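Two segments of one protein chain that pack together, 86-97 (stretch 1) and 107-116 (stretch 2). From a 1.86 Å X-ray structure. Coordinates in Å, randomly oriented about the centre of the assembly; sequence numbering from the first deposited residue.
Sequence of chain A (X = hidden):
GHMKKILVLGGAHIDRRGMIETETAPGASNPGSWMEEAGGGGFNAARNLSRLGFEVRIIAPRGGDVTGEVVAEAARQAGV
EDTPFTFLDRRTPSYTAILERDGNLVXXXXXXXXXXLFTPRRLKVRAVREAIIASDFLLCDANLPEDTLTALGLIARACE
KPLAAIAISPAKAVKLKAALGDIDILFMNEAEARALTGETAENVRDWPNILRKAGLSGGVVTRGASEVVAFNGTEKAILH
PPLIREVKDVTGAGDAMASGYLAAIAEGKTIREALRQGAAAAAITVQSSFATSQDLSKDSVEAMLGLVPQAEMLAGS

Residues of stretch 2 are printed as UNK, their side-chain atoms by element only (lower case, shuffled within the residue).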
# COMPACT_ATOMS: atom_id res chain seq x y z
N THR A 86 9.35 -16.92 -6.99
CA THR A 86 9.73 -17.95 -5.98
C THR A 86 11.20 -18.30 -6.01
O THR A 86 11.76 -18.57 -7.11
CB THR A 86 8.92 -19.27 -6.21
OG1 THR A 86 7.53 -18.96 -6.12
CG2 THR A 86 9.25 -20.36 -5.19
N PHE A 87 11.83 -18.30 -4.82
CA PHE A 87 13.22 -18.76 -4.65
C PHE A 87 13.21 -19.89 -3.65
O PHE A 87 13.12 -19.66 -2.44
CB PHE A 87 14.16 -17.64 -4.19
CG PHE A 87 14.18 -16.51 -5.14
CD1 PHE A 87 14.99 -16.56 -6.28
CD2 PHE A 87 13.33 -15.42 -4.94
CE1 PHE A 87 15.00 -15.50 -7.23
CE2 PHE A 87 13.34 -14.32 -5.87
CZ PHE A 87 14.16 -14.40 -7.01
N LEU A 88 13.21 -21.11 -4.18
CA LEU A 88 12.85 -22.29 -3.40
C LEU A 88 13.79 -22.53 -2.22
O LEU A 88 13.34 -23.00 -1.14
CB LEU A 88 12.77 -23.52 -4.31
CG LEU A 88 11.50 -23.57 -5.17
CD1 LEU A 88 11.60 -24.84 -6.07
CD2 LEU A 88 10.22 -23.63 -4.28
N ASP A 89 15.05 -22.15 -2.39
CA ASP A 89 16.07 -22.24 -1.32
C ASP A 89 15.95 -21.18 -0.20
O ASP A 89 16.66 -21.25 0.80
CB ASP A 89 17.49 -22.11 -1.93
CG ASP A 89 17.69 -20.83 -2.73
OD1 ASP A 89 16.86 -20.55 -3.63
OD2 ASP A 89 18.69 -20.10 -2.47
N ARG A 90 15.07 -20.20 -0.36
CA ARG A 90 15.06 -19.06 0.58
C ARG A 90 13.79 -18.99 1.41
O ARG A 90 12.81 -19.73 1.16
CB ARG A 90 15.23 -17.73 -0.16
CG ARG A 90 16.55 -17.57 -1.00
CD ARG A 90 17.77 -17.22 -0.11
NE ARG A 90 17.43 -16.09 0.78
CZ ARG A 90 17.82 -14.82 0.58
NH1 ARG A 90 18.62 -14.54 -0.46
NH2 ARG A 90 17.47 -13.85 1.42
N ARG A 91 13.83 -18.13 2.42
CA ARG A 91 12.67 -17.91 3.30
C ARG A 91 11.88 -16.68 2.87
O ARG A 91 12.47 -15.68 2.47
CB ARG A 91 13.12 -17.70 4.75
CG ARG A 91 13.68 -18.96 5.41
CD ARG A 91 12.60 -20.03 5.62
NE ARG A 91 11.51 -19.53 6.48
CZ ARG A 91 10.49 -20.25 6.92
NH1 ARG A 91 10.39 -21.54 6.61
NH2 ARG A 91 9.57 -19.69 7.69
N THR A 92 10.56 -16.75 3.01
CA THR A 92 9.67 -15.63 2.71
C THR A 92 9.93 -14.50 3.73
O THR A 92 10.17 -14.75 4.93
CB THR A 92 8.19 -16.15 2.71
OG1 THR A 92 8.02 -17.14 1.67
CG2 THR A 92 7.15 -15.04 2.60
N PRO A 93 9.97 -13.23 3.27
CA PRO A 93 10.19 -12.15 4.24
C PRO A 93 9.19 -12.21 5.42
O PRO A 93 8.06 -12.67 5.25
CB PRO A 93 9.88 -10.88 3.43
CG PRO A 93 10.18 -11.28 1.97
CD PRO A 93 9.86 -12.75 1.86
N SER A 94 9.61 -11.73 6.58
CA SER A 94 8.77 -11.82 7.80
C SER A 94 8.94 -10.61 8.66
O SER A 94 10.02 -10.00 8.67
CB SER A 94 9.12 -13.09 8.59
OG SER A 94 10.47 -13.04 9.03
N TYR A 95 7.85 -10.20 9.32
CA TYR A 95 7.86 -9.22 10.40
C TYR A 95 7.38 -9.98 11.68
O TYR A 95 6.29 -10.52 11.71
CB TYR A 95 6.91 -8.04 10.04
CG TYR A 95 6.74 -7.06 11.16
CD1 TYR A 95 7.67 -6.03 11.37
CD2 TYR A 95 5.65 -7.17 12.03
CE1 TYR A 95 7.55 -5.14 12.42
CE2 TYR A 95 5.52 -6.29 13.09
CZ TYR A 95 6.46 -5.27 13.26
OH TYR A 95 6.27 -4.42 14.33
N THR A 96 8.22 -10.03 12.71
CA THR A 96 7.90 -10.79 13.93
C THR A 96 7.91 -9.83 15.11
O THR A 96 8.91 -9.19 15.35
CB THR A 96 8.96 -11.87 14.13
OG1 THR A 96 9.01 -12.70 12.96
CG2 THR A 96 8.66 -12.70 15.42
N ALA A 97 6.78 -9.69 15.82
CA ALA A 97 6.70 -8.80 16.97
C ALA A 97 6.40 -9.61 18.22
O ALA A 97 5.61 -10.59 18.20
CB ALA A 97 5.59 -7.75 16.76
N UNK A 107 9.35 -5.48 21.15
CA UNK A 107 10.41 -5.39 20.13
C UNK A 107 9.88 -6.16 18.93
O UNK A 107 9.00 -7.01 19.06
c UNK A 107 11.79 -5.96 20.65
c UNK A 107 13.67 -4.28 20.17
c UNK A 107 12.96 -5.53 19.75
c UNK A 107 11.78 -7.52 20.78
N UNK A 108 10.36 -5.79 17.74
CA UNK A 108 9.98 -6.48 16.52
C UNK A 108 11.23 -6.62 15.67
O UNK A 108 12.16 -5.79 15.75
c UNK A 108 8.89 -5.72 15.77
N UNK A 109 11.28 -7.71 14.92
CA UNK A 109 12.37 -8.02 14.02
C UNK A 109 11.80 -8.20 12.59
O UNK A 109 10.89 -9.03 12.35
c UNK A 109 13.05 -9.32 14.43
c UNK A 109 14.99 -10.85 14.69
c UNK A 109 14.52 -9.52 14.10
c UNK A 109 15.29 -8.40 14.75
N UNK A 110 12.35 -7.43 11.67
CA UNK A 110 11.97 -7.52 10.24
C UNK A 110 13.11 -8.16 9.47
O UNK A 110 14.25 -7.72 9.55
c UNK A 110 11.63 -6.14 9.67
N UNK A 111 12.78 -9.21 8.72
CA UNK A 111 13.71 -9.78 7.75
C UNK A 111 13.15 -9.58 6.34
O UNK A 111 12.36 -10.37 5.87
c UNK A 111 13.90 -11.28 8.04
o UNK A 111 14.61 -13.19 6.83
c UNK A 111 14.79 -11.97 6.99
o UNK A 111 15.60 -11.30 6.28
N UNK A 112 13.59 -8.53 5.67
CA UNK A 112 13.05 -8.19 4.36
C UNK A 112 14.08 -8.43 3.21
O UNK A 112 13.87 -7.95 2.09
s UNK A 112 9.91 -7.24 4.98
c UNK A 112 11.45 -6.36 5.32
c UNK A 112 12.59 -6.74 4.33
c UNK A 112 9.59 -7.93 6.53
N UNK A 113 15.17 -9.16 3.49
CA UNK A 113 16.26 -9.27 2.55
C UNK A 113 15.87 -9.92 1.24
O UNK A 113 16.51 -9.64 0.22
c UNK A 113 17.45 -10.06 3.12
c UNK A 113 18.14 -9.34 4.30
o UNK A 113 18.06 -8.08 4.44
o UNK A 113 18.78 -10.06 5.08
N UNK A 114 14.86 -10.79 1.25
CA UNK A 114 14.50 -11.46 -0.02
C UNK A 114 14.18 -10.47 -1.13
O UNK A 114 14.44 -10.77 -2.30
c UNK A 114 11.96 -14.24 -0.87
c UNK A 114 13.36 -12.47 0.17
c UNK A 114 13.24 -13.48 -0.99
c UNK A 114 14.45 -14.47 -1.07
N UNK A 115 13.63 -9.29 -0.78
CA UNK A 115 13.27 -8.28 -1.82
C UNK A 115 14.47 -7.81 -2.65
O UNK A 115 14.31 -7.38 -3.79
c UNK A 115 9.22 -8.77 -0.40
c UNK A 115 12.55 -7.05 -1.20
c UNK A 115 10.42 -8.39 -1.02
c UNK A 115 11.25 -7.42 -0.48
c UNK A 115 8.86 -8.17 0.77
o UNK A 115 7.66 -8.55 1.32
c UNK A 115 10.87 -6.79 0.69
c UNK A 115 9.66 -7.16 1.34
N UNK A 116 15.66 -7.89 -2.07
CA UNK A 116 16.90 -7.52 -2.78
C UNK A 116 17.15 -8.40 -3.99
O UNK A 116 17.91 -7.99 -4.87
c UNK A 116 17.94 -6.79 -0.57
n UNK A 116 18.35 -6.12 2.43
c UNK A 116 18.13 -7.60 -1.86
c UNK A 116 19.09 -5.63 1.25
c UNK A 116 19.20 -6.75 0.25
O HOH W 1 18.69 -11.19 -0.22
O HOH W 2 11.91 -14.20 7.03
O HOH W 3 10.92 -11.58 11.24

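Position 107 carries four side-chain carbons, forked at the first, with one arm two carbons long; that beta-branching identifies I107. Its CA-to-CB bond points away from stretch 1, and its contribution is through the backbone: its O lies 3.6 Å from A97 CA.

Position 108 has a single side-chain carbon, so it is A108. This CB lies 4.0 Å from A97 CB and 3.3 Å from Y95 OH, on the sheet face those two residues share.

Position 109 has four carbons forked at the second, the pattern of L109. The side chain leaves on the face of S94 and T96, but its end leads away. The backbone does the binding: L109 N donates to T96 O (2.8 Å, 165°) and T96 N to L109 O (2.9 Å, 166°).

Position 110 again has one carbon, giving A110. Its CB sits at the edge of the Y95 ring, 4.3 Å from Y95 CD1.

Position 111 has two carbons, the second bearing two oxygens: a short carboxylate, D111. Its backbone N donates to S94 O (2.9 Å) and its O accepts from S94 N (3.1 Å). Water 2 joins the side chains, donating to D111 OD2 (2.9 Å from the water O) and accepting from S94 OG (2.7 Å from the same O).

Position 112 is an unbranched chain of two carbons, a sulfur and a carbon, which only M112 fits. CA-to-CB points away, yet the chain folds back, bringing SD within 4.0 Å of P93 CB and CE within 3.0 Å of S94 O.

Position 113 repeats the two-carbon carboxylate, hence D113. Its CB lies near the plane of the R90 guanidinium, 4.2 Å from R90 NH2.

Position 114 has four carbons forked at the second: L114. CD1 reaches R90 CB (3.5 Å) and F87 CD2 (4.1 Å), while CD2 meets P93 CD (3.8 Å).

Position 115 has one carbon, then a six-carbon ring bearing an oxygen: Y115. P93 CG stands over its face, 3.9 Å from the ring centroid and 29° off the normal.

Position 116 is four carbons in a row ending in nitrogen, K116. It does not touch stretch 1; NZ forms a salt bridge with D113 OD1 at 2.8 Å.

The contact therefore has two parts. Antiparallel strands, their directions 169° apart, are joined by four backbone hydrogen bonds through the S94–D111 and T96–L109 pairs. Beyond the strand, L114, with 126 Å² covered, packs against F87, R90 and P93, while M112 and Y115 also meet the proline. Together they bury 741 Å².

Stretch 2 (107-116) IALADMDLYK
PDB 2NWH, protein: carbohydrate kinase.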